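Local atomic coordinates of putative polysaccharide binding proteins (DUF1812) (Bacteroides thetaiotaomicron VPI-5482, PDB entry 3GF8), a protein that is probably an outer-membrane lipoprotein of the FimB/Mfa2 family that takes part in fimbrial assembly or anchoring and has been proposed to bind polysaccharide. Residues E121-E127 with I143-T149; Q35-V39 with W82-R86; R235-I239 with F271-W277; S177-L181 with N213-L217; N25-A29 with A250-L255. All blocks are in the same frame, centred on the assembly; numbering follows the deposited sequence.

Four of the five contacts touch one large mixed sheet. Contacts 1 and 2 lie side by side, centres 8 Å apart, on neighbouring strands 124-133 and 75-83; W124 N approaches A83 O at 2.8 Å. Contact 4, 12 Å from contact 1 between centres, meets it where D148 faces R216 and L181. Contact 3 sits 37 Å from contact 2 between centres, across the chain's centre, yet strand 139-158 of contact 1 pairs with its strand 266-273. Along the chain contacts 2, 1, 4 and 3 follow in series. Contact 5 joins loops 221 residues apart, enclosing contacts 2, 1 and 4 and alternating with contact 3, so early and late parts of the elongated chain are tied.

Contact 1. Residues E121-E127 with I143-T149; sequences ETLWYGE and INLIRDT
Strands 124-127 and 143-147 pair antiparallel, axes 4.3 Å apart at 146°, flanked by loop. W124-R147 and G126-L145 are non-hydrogen-bonded pairs; Y125-I146 is hydrogen-bonded, Y125 N to I146 O and I146 N to Y125 O both 2.8 Å. E127 N to N144 O (3.0 Å) and D148 N to L123 O (2.9 Å) extend the register. W124 (chi1 m, chi2 -96°) and all-trans R147 share a face, R147 CG over the indole; CG2 of T122 covers the guanidinium, 3.5 Å from R147 NE. T149, chi1 p, turns OG1 to accept from L123 N (3.1 Å). E127 (m, t) brings OE2 a very short 2.5 Å from ND2 of N144 (chi1 t). On the other face, Y125 (chi1 t) carries OH to H183 O, while I146 (m, t) sets CD1 3.7 Å from E127 CD. A CB on G126 would clash with I143 CG2. This is the register of a beta hairpin, strands 124-133 and 139-158, within the large mixed sheet of this fimbrillin-superfamily fold.

Contact 2. Residues Q35-V39 with W82-R86; sequences QVDKV and WAGAR
The antiparallel pairing of strands 38-44 and 75-83 starts here, at an end of their shared run in the large mixed sheet. Segment 35-39 leaves helix 32-35 at V36, the first residue with non-helical backbone angles. V36, chi1 t, places CG1 3.8 Å from A83 CB. D37 follows with chi1 p, which swings its carboxylate to R86: OD1 accepts from NH2 at 3.0 Å with an N-H...O angle of 172°, a salt bridge at the guanidinium edge. R86 also pairs through NH1 with E57. K38 then enters the strand (phi/psi -158/134), its CA 4.9 Å from that of G84, and its carbonyl O receives G84 N at 2.7 Å. G84 adopts phi 79°, psi -4°, a positive phi favouring glycine, as segment 82-86 leaves its strand. The K38 side chain, trans at all four chi angles, runs with CD over one face of the R86 guanidinium and ends with NZ donating to A85 O at 2.7 Å. V39 (chi1 m) and A83 form an antiparallel non-hydrogen-bonded pair, CA-CA 4.1 Å. W124 packs against A83 on the sheet face that these two side chains share, where V39 CG1 lies 3.9 Å from A83 CB.

Contact 3. Residues R235-I239 with F271-W277; sequences RVFDI and FFLSESW
This is a side-chain packing contact between two sheets: strand 235-239, at an edge of a five-strand mixed sheet, faces strand 271-273 of the large mixed sheet and the turn after it. The strand axes stay 11.7 Å apart at 131°, and no direct hydrogen bond crosses. F237 (chi1 t, chi2 64°) fills the gap, directing its edge at the face of F271 (chi1 m, chi2 81°); this offset edge-to-face pair has centroids 5.5 Å apart and planes at 80°. F237 CE1 also meets L273 CD2 at 3.6 Å, and I239 CD1 lies 4.4 Å from F271 CE2. V236 and F237 both oppose L227 on the neighbouring strand, a classic beta bulge, with V236 at phi/psi -107/-11; the CA-to-CB bonds of both residues consequently point toward 271-277. After L273 the chain makes a type I turn, S274 to W277, closed by W277 N to S274 O at 3.1 Å. W277, at phi/psi 57/32 and chi1 m, lays its indole against V236: CG2 stands 3.7 Å from the six-membered ring centroid, 2° off the normal, a CH-pi contact. W277 CE3 is 3.9 Å from F237 CB. A water donates to both V236 O (2.4 Å) and W277 O (2.8 Å).

Contact 4. Residues S177-L181 with N213-L217; sequences SNGHL and NTMRL
Two hydrogen bonds from a single amide are the polar link between these segments: N178 ND2 donates to R216 O at 3.0 Å (N-H...O 173°) and to T214 OG1 at 3.2 Å (167°). The asparagine thus links the loop leading into strand 180-182, part of a three-strand antiparallel sheet, to the backbone leaving strand 209-214 of the large mixed sheet. It is an inter-sheet contact without strand pairing across it; the nearest CA atoms, those of N178 and M215, are 5.9 Å apart. N178 uses chi1 p and chi2 -11° to send its amide toward 213-217, with backbone at -103/23 and G179 following at -95/10. T214, chi1 t, offers its hydroxyl from the strand end, while M215 (phi/psi -85/-153) and R216 (-63/136) bring the R216 carbonyl round to the same amide. R216 extends its side chain (m, t, p) to a salt bridge with D262 and a long, weak ion pair with D148. Outward from this polar centre, M215, a selenomethionine with all three chi angles m, curls over the other segment, its CB 3.2 Å from N178 O. Its methyl CE lies 4.2 Å from G179 CA. L181 (m, t), in strand 180-182, places CD2 4.2 Å from R216 CD and CD1 3.6 Å from M215 CE.

Contact 5. Residues N25-A29 with A250-L255; sequences NMEFA and AEGKNL
Hydrogen bonds within each loop, from backbone and from the N25 side chain, shape it separately, and none crosses between the two. In 25-29 a type I turn runs from N25 to F28, closed by F28 N to N25 O at 3.0 Å. N25 (chi1 p, chi2 59°) braces it from within: ND2 donates to A29 O at 2.9 Å, and OD1 accepts weakly from E27 N (2.9 Å) and A29 N (3.4 Å). In 250-255, A250, E251 and G252 all have positive phi (50°, 57° and 88°), and K253 N donates to A250 O at 3.0 Å. At 88/4 a side chain on G252 would press on the preceding carbonyl O, so glycine suits the position.

Packing joins the loops, whose nearest CA atoms, those of M26 and K253, are 9.0 Å apart. M26, a selenomethionine with all three chi angles m, spans the gap: SE lies 3.8 Å from L255 CD1, while CE is 3.8 Å from E251 CB and 3.7 Å from A250 O. F28 (chi1 m, chi2 75°) places CE1 3.6 Å from K253 CD, and L255 CD2 approaches the ring edge, 4.3 Å from CZ. K253 CE also comes 3.7 Å from M26 O.

E251 OE2 hydrogen-bonds to Y260, N285 and Q264, outside the two segments, and R263 NH1 donates to N25 O. The result is a surface loop-to-loop contact, a type I turn packed beside the loop leading into helix 257-263.

Contact 1. Residues E121-E127 with I143-T149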
# COMPACT_ATOMS: atom_id res chain seq x y z
N GLU A 121 5.70 -8.15 -2.56
CA GLU A 121 6.36 -7.21 -3.48
C GLU A 121 5.48 -5.95 -3.59
O GLU A 121 4.21 -6.02 -3.62
CB GLU A 121 6.63 -7.85 -4.84
CG GLU A 121 5.41 -8.07 -5.74
CD GLU A 121 4.62 -9.35 -5.48
OE1 GLU A 121 4.83 -10.02 -4.46
OE2 GLU A 121 3.78 -9.71 -6.34
N THR A 122 6.16 -4.81 -3.58
CA THR A 122 5.51 -3.52 -3.46
C THR A 122 4.68 -3.27 -4.70
O THR A 122 5.11 -3.56 -5.84
CB THR A 122 6.52 -2.40 -3.25
OG1 THR A 122 7.15 -2.61 -2.00
CG2 THR A 122 5.84 -1.00 -3.28
N LEU A 123 3.46 -2.79 -4.43
CA LEU A 123 2.44 -2.60 -5.43
C LEU A 123 2.12 -1.10 -5.59
O LEU A 123 1.88 -0.41 -4.59
CB LEU A 123 1.17 -3.33 -5.01
CG LEU A 123 0.04 -3.26 -6.03
CD1 LEU A 123 0.43 -4.05 -7.28
CD2 LEU A 123 -1.24 -3.78 -5.39
N TRP A 124 2.15 -0.62 -6.84
CA TRP A 124 1.71 0.75 -7.16
C TRP A 124 0.54 0.76 -8.13
O TRP A 124 0.49 -0.06 -9.06
CB TRP A 124 2.84 1.60 -7.80
CG TRP A 124 4.01 1.93 -6.93
CD1 TRP A 124 4.21 3.07 -6.21
CD2 TRP A 124 5.20 1.13 -6.73
NE1 TRP A 124 5.43 3.03 -5.57
CE2 TRP A 124 6.05 1.85 -5.86
CE3 TRP A 124 5.61 -0.12 -7.19
CZ2 TRP A 124 7.29 1.35 -5.43
CZ3 TRP A 124 6.85 -0.62 -6.76
CH2 TRP A 124 7.67 0.12 -5.90
N TYR A 125 -0.37 1.71 -7.92
CA TYR A 125 -1.53 1.93 -8.79
C TYR A 125 -1.26 3.12 -9.69
O TYR A 125 -0.77 4.16 -9.25
CB TYR A 125 -2.78 2.17 -7.93
CG TYR A 125 -3.95 2.64 -8.73
CD1 TYR A 125 -4.69 1.75 -9.50
CD2 TYR A 125 -4.33 3.99 -8.72
CE1 TYR A 125 -5.77 2.19 -10.26
CE2 TYR A 125 -5.42 4.43 -9.47
CZ TYR A 125 -6.13 3.53 -10.25
OH TYR A 125 -7.18 3.97 -11.00
N GLY A 126 -1.55 2.96 -10.98
CA GLY A 126 -1.32 4.00 -11.96
C GLY A 126 -2.66 4.57 -12.30
O GLY A 126 -3.50 3.86 -12.85
N GLU A 127 -2.85 5.85 -11.99
CA GLU A 127 -4.16 6.48 -12.15
C GLU A 127 -4.58 6.56 -13.63
O GLU A 127 -3.72 6.58 -14.55
CB GLU A 127 -4.18 7.87 -11.53
CG GLU A 127 -3.51 7.95 -10.16
CD GLU A 127 -3.70 9.30 -9.52
OE1 GLU A 127 -4.83 9.59 -9.11
OE2 GLU A 127 -2.72 10.06 -9.40
N ILE A 143 1.93 8.51 -16.53
CA ILE A 143 1.18 7.77 -15.51
C ILE A 143 1.68 8.13 -14.11
O ILE A 143 2.86 8.12 -13.82
CB ILE A 143 1.22 6.26 -15.73
CG1 ILE A 143 0.49 5.90 -17.03
CG2 ILE A 143 0.48 5.54 -14.58
CD1 ILE A 143 -1.10 6.04 -16.90
N ASN A 144 0.74 8.51 -13.25
CA ASN A 144 1.04 8.83 -11.87
C ASN A 144 0.79 7.64 -10.93
O ASN A 144 -0.32 7.12 -10.88
CB ASN A 144 0.23 10.02 -11.40
CG ASN A 144 0.64 10.47 -10.05
OD1 ASN A 144 1.81 10.76 -9.82
ND2 ASN A 144 -0.29 10.46 -9.12
N LEU A 145 1.82 7.26 -10.17
CA LEU A 145 1.80 6.04 -9.35
C LEU A 145 1.60 6.35 -7.88
O LEU A 145 2.26 7.25 -7.32
CB LEU A 145 3.12 5.26 -9.50
CG LEU A 145 3.32 4.66 -10.88
CD1 LEU A 145 4.73 3.96 -10.99
CD2 LEU A 145 2.16 3.74 -11.17
N ILE A 146 0.72 5.55 -7.28
CA ILE A 146 0.36 5.64 -5.87
C ILE A 146 0.66 4.31 -5.19
O ILE A 146 0.19 3.25 -5.64
CB ILE A 146 -1.15 5.95 -5.76
CG1 ILE A 146 -1.45 7.34 -6.35
CG2 ILE A 146 -1.63 5.86 -4.29
CD1 ILE A 146 -2.86 7.66 -6.36
N ARG A 147 1.40 4.36 -4.09
CA ARG A 147 1.81 3.15 -3.42
C ARG A 147 0.67 2.62 -2.61
O ARG A 147 0.06 3.36 -1.84
CB ARG A 147 3.04 3.35 -2.54
CG ARG A 147 3.56 2.05 -2.00
CD ARG A 147 4.99 2.14 -1.47
NE ARG A 147 5.24 1.05 -0.52
CZ ARG A 147 6.39 0.85 0.10
NH1 ARG A 147 7.41 1.68 -0.06
NH2 ARG A 147 6.51 -0.17 0.91
N ASP A 148 0.40 1.32 -2.79
CA ASP A 148 -0.77 0.69 -2.16
C ASP A 148 -0.41 -0.24 -0.99
O ASP A 148 -1.25 -0.52 -0.11
CB ASP A 148 -1.54 -0.12 -3.22
CG ASP A 148 -2.54 0.72 -4.02
OD1 ASP A 148 -2.73 1.92 -3.74
OD2 ASP A 148 -3.14 0.14 -4.95
N THR A 149 0.81 -0.75 -1.01
CA THR A 149 1.26 -1.65 0.04
C THR A 149 2.01 -0.84 1.11
O THR A 149 2.75 0.10 0.79
CB THR A 149 2.11 -2.78 -0.53
OG1 THR A 149 3.09 -2.24 -1.41
CG2 THR A 149 1.23 -3.78 -1.27
O HOH W 1 5.34 -2.65 0.09
O HOH W 2 -1.92 8.60 -14.10

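Contact 2. Residues Q35-V39 with W82-R86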
# COMPACT_ATOMS: atom_id res chain seq x y z
N GLN A 35 12.82 2.57 -7.37
CA GLN A 35 11.96 1.62 -6.66
C GLN A 35 11.07 0.70 -7.51
O GLN A 35 10.69 -0.36 -7.05
CB GLN A 35 11.05 2.38 -5.69
CG GLN A 35 11.84 3.14 -4.65
CD GLN A 35 10.97 3.75 -3.58
OE1 GLN A 35 9.90 3.23 -3.26
NE2 GLN A 35 11.41 4.87 -3.02
N VAL A 36 10.68 1.11 -8.71
CA VAL A 36 9.68 0.38 -9.44
C VAL A 36 10.38 -0.43 -10.50
O VAL A 36 10.99 0.13 -11.40
CB VAL A 36 8.66 1.32 -10.09
CG1 VAL A 36 7.58 0.50 -10.82
CG2 VAL A 36 8.01 2.20 -9.03
N ASP A 37 10.29 -1.75 -10.41
CA ASP A 37 10.92 -2.62 -11.41
C ASP A 37 9.94 -3.35 -12.33
O ASP A 37 10.36 -4.22 -13.07
CB ASP A 37 11.89 -3.61 -10.75
CG ASP A 37 11.21 -4.79 -10.04
OD1 ASP A 37 9.96 -5.02 -10.08
OD2 ASP A 37 12.00 -5.54 -9.44
N LYS A 38 8.65 -3.01 -12.31
CA LYS A 38 7.73 -3.56 -13.31
C LYS A 38 6.54 -2.65 -13.44
O LYS A 38 5.96 -2.21 -12.43
CB LYS A 38 7.29 -4.98 -12.93
CG LYS A 38 6.18 -5.60 -13.83
CD LYS A 38 5.74 -6.99 -13.36
CE LYS A 38 4.64 -7.55 -14.23
NZ LYS A 38 4.09 -8.83 -13.72
N VAL A 39 6.16 -2.36 -14.68
CA VAL A 39 4.96 -1.59 -14.95
C VAL A 39 4.13 -2.42 -15.91
O VAL A 39 4.69 -3.12 -16.77
CB VAL A 39 5.29 -0.21 -15.50
CG1 VAL A 39 5.96 0.64 -14.42
CG2 VAL A 39 6.25 -0.30 -16.75
N TRP A 82 -0.86 -1.03 -13.34
CA TRP A 82 -0.44 -1.61 -12.07
C TRP A 82 1.05 -1.84 -12.20
O TRP A 82 1.54 -2.31 -13.24
CB TRP A 82 -1.13 -2.93 -11.80
CG TRP A 82 -2.55 -2.84 -11.40
CD1 TRP A 82 -3.65 -3.23 -12.13
CD2 TRP A 82 -3.06 -2.35 -10.14
NE1 TRP A 82 -4.80 -2.99 -11.41
CE2 TRP A 82 -4.47 -2.46 -10.19
CE3 TRP A 82 -2.46 -1.83 -8.98
CZ2 TRP A 82 -5.29 -2.07 -9.13
CZ3 TRP A 82 -3.26 -1.44 -7.94
CH2 TRP A 82 -4.66 -1.57 -8.01
N ALA A 83 1.78 -1.47 -11.16
CA ALA A 83 3.22 -1.55 -11.19
C ALA A 83 3.66 -2.38 -9.99
O ALA A 83 3.06 -2.31 -8.92
CB ALA A 83 3.87 -0.14 -11.17
N GLY A 84 4.71 -3.17 -10.19
CA GLY A 84 5.19 -4.11 -9.19
C GLY A 84 4.44 -5.42 -9.01
O GLY A 84 4.89 -6.24 -8.23
N ALA A 85 3.31 -5.66 -9.72
CA ALA A 85 2.46 -6.83 -9.43
C ALA A 85 3.13 -8.09 -9.97
O ALA A 85 3.40 -8.20 -11.17
CB ALA A 85 1.02 -6.68 -9.97
N ARG A 86 3.43 -9.02 -9.07
CA ARG A 86 4.02 -10.31 -9.45
C ARG A 86 3.23 -11.41 -8.76
O ARG A 86 2.00 -11.40 -8.82
CB ARG A 86 5.51 -10.34 -9.13
CG ARG A 86 6.29 -9.31 -9.95
CD ARG A 86 7.76 -9.38 -9.59
NE ARG A 86 8.57 -8.35 -10.20
CZ ARG A 86 9.16 -8.45 -11.39
NH1 ARG A 86 9.03 -9.55 -12.11
NH2 ARG A 86 9.87 -7.44 -11.86

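Contact 3. Residues R235-I239 with F271-W277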
# COMPACT_ATOMS: atom_id res chain seq x y z
N ARG A 235 -7.28 -11.53 23.90
CA ARG A 235 -6.88 -10.31 23.23
C ARG A 235 -6.54 -9.25 24.24
O ARG A 235 -7.40 -8.89 25.03
CB ARG A 235 -7.99 -9.78 22.32
CG ARG A 235 -8.06 -10.48 20.98
CD ARG A 235 -8.87 -9.69 19.97
NE ARG A 235 -10.30 -9.88 20.15
CZ ARG A 235 -11.13 -9.01 20.71
NH1 ARG A 235 -10.71 -7.82 21.16
NH2 ARG A 235 -12.42 -9.33 20.83
N VAL A 236 -5.32 -8.72 24.20
CA VAL A 236 -4.85 -7.75 25.20
C VAL A 236 -4.75 -6.34 24.68
O VAL A 236 -4.54 -5.41 25.45
CB VAL A 236 -3.46 -8.15 25.76
CG1 VAL A 236 -3.58 -9.49 26.53
CG2 VAL A 236 -2.44 -8.26 24.65
N PHE A 237 -4.88 -6.16 23.36
CA PHE A 237 -4.72 -4.86 22.72
C PHE A 237 -5.47 -4.89 21.39
O PHE A 237 -5.30 -5.80 20.57
CB PHE A 237 -3.24 -4.56 22.49
CG PHE A 237 -2.91 -3.09 22.25
CD1 PHE A 237 -3.11 -2.13 23.23
CD2 PHE A 237 -2.29 -2.69 21.07
CE1 PHE A 237 -2.74 -0.80 23.02
CE2 PHE A 237 -1.92 -1.35 20.85
CZ PHE A 237 -2.15 -0.42 21.82
N ASP A 238 -6.30 -3.88 21.17
CA ASP A 238 -7.17 -3.87 20.02
C ASP A 238 -7.51 -2.44 19.69
O ASP A 238 -8.45 -1.91 20.23
CB ASP A 238 -8.43 -4.69 20.30
CG ASP A 238 -9.24 -4.93 19.03
OD1 ASP A 238 -8.95 -4.32 17.98
OD2 ASP A 238 -10.19 -5.73 19.08
N ILE A 239 -6.73 -1.84 18.78
CA ILE A 239 -6.88 -0.43 18.48
C ILE A 239 -7.16 -0.18 17.00
O ILE A 239 -7.02 -1.07 16.13
CB ILE A 239 -5.69 0.44 19.02
CG1 ILE A 239 -4.32 0.03 18.45
CG2 ILE A 239 -5.61 0.29 20.54
CD1 ILE A 239 -3.94 0.69 17.17
N PHE A 271 4.66 1.68 20.53
CA PHE A 271 3.70 1.87 21.61
C PHE A 271 4.36 1.77 22.98
O PHE A 271 5.08 0.80 23.30
CB PHE A 271 2.60 0.82 21.52
CG PHE A 271 1.85 0.87 20.23
CD1 PHE A 271 2.36 0.26 19.11
CD2 PHE A 271 0.64 1.52 20.14
CE1 PHE A 271 1.70 0.30 17.92
CE2 PHE A 271 -0.03 1.56 18.95
CZ PHE A 271 0.50 0.96 17.84
N PHE A 272 4.09 2.80 23.79
CA PHE A 272 4.49 2.86 25.18
C PHE A 272 3.26 2.60 26.01
O PHE A 272 2.34 3.43 26.05
CB PHE A 272 5.10 4.23 25.50
CG PHE A 272 6.36 4.47 24.78
CD1 PHE A 272 6.35 4.87 23.46
CD2 PHE A 272 7.57 4.21 25.39
CE1 PHE A 272 7.53 5.05 22.77
CE2 PHE A 272 8.76 4.38 24.71
CZ PHE A 272 8.74 4.80 23.41
N LEU A 273 3.23 1.44 26.65
CA LEU A 273 2.00 0.95 27.27
C LEU A 273 2.05 0.99 28.78
O LEU A 273 3.12 0.91 29.41
CB LEU A 273 1.75 -0.48 26.87
CG LEU A 273 1.71 -0.70 25.37
CD1 LEU A 273 2.02 -2.12 25.10
CD2 LEU A 273 0.33 -0.33 24.91
N SER A 274 0.86 1.12 29.36
CA SER A 274 0.69 0.94 30.78
C SER A 274 0.74 -0.57 31.07
O SER A 274 0.64 -1.42 30.17
CB SER A 274 -0.65 1.52 31.23
OG SER A 274 -1.75 0.71 30.84
N GLU A 275 0.84 -0.87 32.35
CA GLU A 275 0.62 -2.24 32.84
C GLU A 275 -0.70 -2.84 32.44
O GLU A 275 -0.83 -4.05 32.41
CB GLU A 275 0.70 -2.27 34.37
CG GLU A 275 2.06 -1.91 34.90
CD GLU A 275 2.28 -2.42 36.31
OE1 GLU A 275 1.29 -2.82 36.99
OE2 GLU A 275 3.47 -2.43 36.73
N SER A 276 -1.69 -2.02 32.15
CA SER A 276 -2.99 -2.54 31.81
C SER A 276 -3.24 -2.44 30.31
O SER A 276 -4.38 -2.33 29.89
CB SER A 276 -4.07 -1.80 32.64
OG SER A 276 -3.91 -0.40 32.55
N TRP A 277 -2.17 -2.50 29.50
CA TRP A 277 -2.29 -2.49 28.03
C TRP A 277 -3.00 -1.29 27.43
O TRP A 277 -3.65 -1.41 26.41
CB TRP A 277 -2.93 -3.78 27.53
CG TRP A 277 -1.97 -4.88 27.63
CD1 TRP A 277 -1.78 -5.69 28.69
CD2 TRP A 277 -1.00 -5.25 26.66
NE1 TRP A 277 -0.75 -6.55 28.45
CE2 TRP A 277 -0.26 -6.31 27.20
CE3 TRP A 277 -0.69 -4.79 25.38
CZ2 TRP A 277 0.77 -6.95 26.50
CZ3 TRP A 277 0.34 -5.42 24.69
CH2 TRP A 277 1.04 -6.48 25.25
O HOH W 3 -5.66 -3.25 25.67

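Contact 4. Residues S177-L181 with N213-L217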
# COMPACT_ATOMS: atom_id res chain seq x y z
N SER A 177 -10.23 -5.82 5.33
CA SER A 177 -10.68 -6.45 4.10
C SER A 177 -10.30 -5.54 2.92
O SER A 177 -11.12 -5.14 2.09
CB SER A 177 -12.19 -6.69 4.17
OG SER A 177 -12.86 -5.47 4.34
N ASN A 178 -9.01 -5.21 2.89
CA ASN A 178 -8.44 -4.31 1.90
C ASN A 178 -7.67 -5.05 0.82
O ASN A 178 -6.87 -4.44 0.15
CB ASN A 178 -7.51 -3.27 2.58
CG ASN A 178 -6.39 -3.88 3.40
OD1 ASN A 178 -6.34 -5.07 3.66
ND2 ASN A 178 -5.46 -3.03 3.83
N GLY A 179 -7.98 -6.32 0.59
CA GLY A 179 -7.20 -7.14 -0.34
C GLY A 179 -7.76 -7.23 -1.76
O GLY A 179 -7.26 -8.03 -2.56
N HIS A 180 -8.76 -6.41 -2.10
CA HIS A 180 -9.40 -6.50 -3.44
C HIS A 180 -9.58 -5.08 -4.03
O HIS A 180 -10.42 -4.32 -3.57
CB HIS A 180 -10.74 -7.24 -3.34
CG HIS A 180 -11.22 -7.83 -4.63
ND1 HIS A 180 -12.52 -8.27 -4.79
CD2 HIS A 180 -10.61 -8.03 -5.82
CE1 HIS A 180 -12.66 -8.76 -6.01
NE2 HIS A 180 -11.53 -8.61 -6.66
N LEU A 181 -8.75 -4.73 -5.01
CA LEU A 181 -8.73 -3.36 -5.52
C LEU A 181 -9.35 -3.29 -6.92
O LEU A 181 -9.02 -4.06 -7.79
CB LEU A 181 -7.29 -2.83 -5.54
CG LEU A 181 -6.59 -2.86 -4.18
CD1 LEU A 181 -5.18 -2.37 -4.28
CD2 LEU A 181 -7.44 -2.10 -3.11
N ASN A 213 3.19 -6.16 6.95
CA ASN A 213 2.68 -5.30 5.88
C ASN A 213 1.19 -5.49 5.56
O ASN A 213 0.62 -6.52 5.83
CB ASN A 213 3.54 -5.33 4.60
CG ASN A 213 3.70 -6.71 3.94
OD1 ASN A 213 4.40 -6.82 2.91
ND2 ASN A 213 3.13 -7.74 4.52
N THR A 214 0.57 -4.48 4.98
CA THR A 214 -0.81 -4.65 4.59
C THR A 214 -1.05 -3.94 3.27
O THR A 214 -0.15 -3.33 2.71
CB THR A 214 -1.78 -4.12 5.69
OG1 THR A 214 -3.12 -4.50 5.35
CG2 THR A 214 -1.66 -2.58 5.86
N MSE A 215 -2.28 -4.03 2.79
CA MSE A 215 -2.68 -3.32 1.57
C MSE A 215 -3.07 -1.88 2.01
O MSE A 215 -2.58 -1.42 3.03
CB MSE A 215 -3.77 -4.14 0.88
CG MSE A 215 -3.24 -5.51 0.41
SE MSE A 215 -2.36 -5.35 -1.29
CE MSE A 215 -4.02 -5.11 -2.28
N ARG A 216 -3.95 -1.19 1.28
CA ARG A 216 -4.14 0.24 1.44
C ARG A 216 -4.66 0.59 2.80
O ARG A 216 -5.54 -0.12 3.33
CB ARG A 216 -5.14 0.77 0.41
CG ARG A 216 -4.65 0.62 -1.04
CD ARG A 216 -5.49 1.45 -1.97
NE ARG A 216 -5.22 2.86 -1.77
CZ ARG A 216 -6.06 3.86 -2.05
NH1 ARG A 216 -7.28 3.62 -2.50
NH2 ARG A 216 -5.69 5.10 -1.85
N LEU A 217 -4.07 1.65 3.38
CA LEU A 217 -4.62 2.27 4.59
C LEU A 217 -5.57 3.40 4.17
O LEU A 217 -5.16 4.34 3.51
CB LEU A 217 -3.51 2.78 5.52
CG LEU A 217 -2.60 1.65 6.04
CD1 LEU A 217 -1.27 2.18 6.55
CD2 LEU A 217 -3.33 0.82 7.11

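Contact 5. Residues N25-A29 with A250-L255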
# COMPACT_ATOMS: atom_id res chain seq x y z
N ASN A 25 4.89 10.71 -2.57
CA ASN A 25 5.51 10.11 -1.40
C ASN A 25 5.90 11.21 -0.42
O ASN A 25 5.70 12.38 -0.73
CB ASN A 25 6.73 9.28 -1.81
CG ASN A 25 7.71 10.04 -2.67
OD1 ASN A 25 8.23 11.09 -2.28
ND2 ASN A 25 7.95 9.52 -3.87
N MSE A 26 6.46 10.85 0.75
CA MSE A 26 6.80 11.88 1.73
C MSE A 26 8.04 12.68 1.35
O MSE A 26 8.30 13.70 1.95
CB MSE A 26 6.94 11.32 3.13
CG MSE A 26 5.66 10.70 3.64
SE MSE A 26 4.31 12.02 3.95
CE MSE A 26 5.02 12.59 5.69
N GLU A 27 8.76 12.26 0.32
CA GLU A 27 9.88 13.05 -0.15
C GLU A 27 9.42 14.00 -1.25
O GLU A 27 10.21 14.76 -1.79
CB GLU A 27 11.02 12.15 -0.64
CG GLU A 27 11.60 11.22 0.46
N PHE A 28 8.14 13.98 -1.61
CA PHE A 28 7.65 14.87 -2.67
C PHE A 28 8.60 14.90 -3.88
O PHE A 28 8.78 15.95 -4.49
CB PHE A 28 7.45 16.30 -2.11
CG PHE A 28 6.33 16.39 -1.17
CD1 PHE A 28 6.45 15.89 0.10
CD2 PHE A 28 5.11 16.86 -1.59
CE1 PHE A 28 5.37 15.90 0.97
CE2 PHE A 28 4.03 16.90 -0.71
CZ PHE A 28 4.17 16.42 0.57
N ALA A 29 9.18 13.76 -4.22
CA ALA A 29 10.14 13.69 -5.32
C ALA A 29 10.01 12.35 -6.03
O ALA A 29 9.56 11.37 -5.43
CB ALA A 29 11.54 13.90 -4.78
N ALA A 250 0.62 13.94 10.44
CA ALA A 250 1.21 13.60 9.12
C ALA A 250 2.70 14.00 9.09
O ALA A 250 3.22 14.61 8.15
CB ALA A 250 0.45 14.27 8.00
N GLU A 251 3.37 13.67 10.19
CA GLU A 251 4.80 13.88 10.32
C GLU A 251 5.19 15.33 10.11
O GLU A 251 6.22 15.64 9.55
CB GLU A 251 5.56 12.92 9.39
CG GLU A 251 5.25 11.45 9.76
CD GLU A 251 6.01 10.45 8.91
OE1 GLU A 251 7.18 10.74 8.58
OE2 GLU A 251 5.44 9.38 8.58
N GLY A 252 4.33 16.23 10.57
CA GLY A 252 4.62 17.65 10.54
C GLY A 252 4.19 18.30 9.26
O GLY A 252 4.45 19.47 9.06
N LYS A 253 3.54 17.55 8.37
CA LYS A 253 3.13 18.14 7.11
C LYS A 253 1.67 18.54 7.15
O LYS A 253 0.95 18.22 8.11
CB LYS A 253 3.44 17.20 5.95
CG LYS A 253 4.92 16.85 5.91
CD LYS A 253 5.47 16.85 4.49
CE LYS A 253 6.77 16.07 4.38
NZ LYS A 253 7.87 16.74 5.11
N ASN A 254 1.29 19.29 6.12
CA ASN A 254 -0.08 19.79 5.91
C ASN A 254 -0.80 18.80 5.01
O ASN A 254 -0.95 19.04 3.80
CB ASN A 254 -0.09 21.19 5.25
N LEU A 255 -1.20 17.66 5.58
CA LEU A 255 -1.82 16.64 4.80
C LEU A 255 -3.13 16.21 5.44
O LEU A 255 -3.23 16.06 6.66
CB LEU A 255 -0.88 15.43 4.67
CG LEU A 255 0.53 15.73 4.13
CD1 LEU A 255 1.33 14.43 4.09
CD2 LEU A 255 0.48 16.40 2.77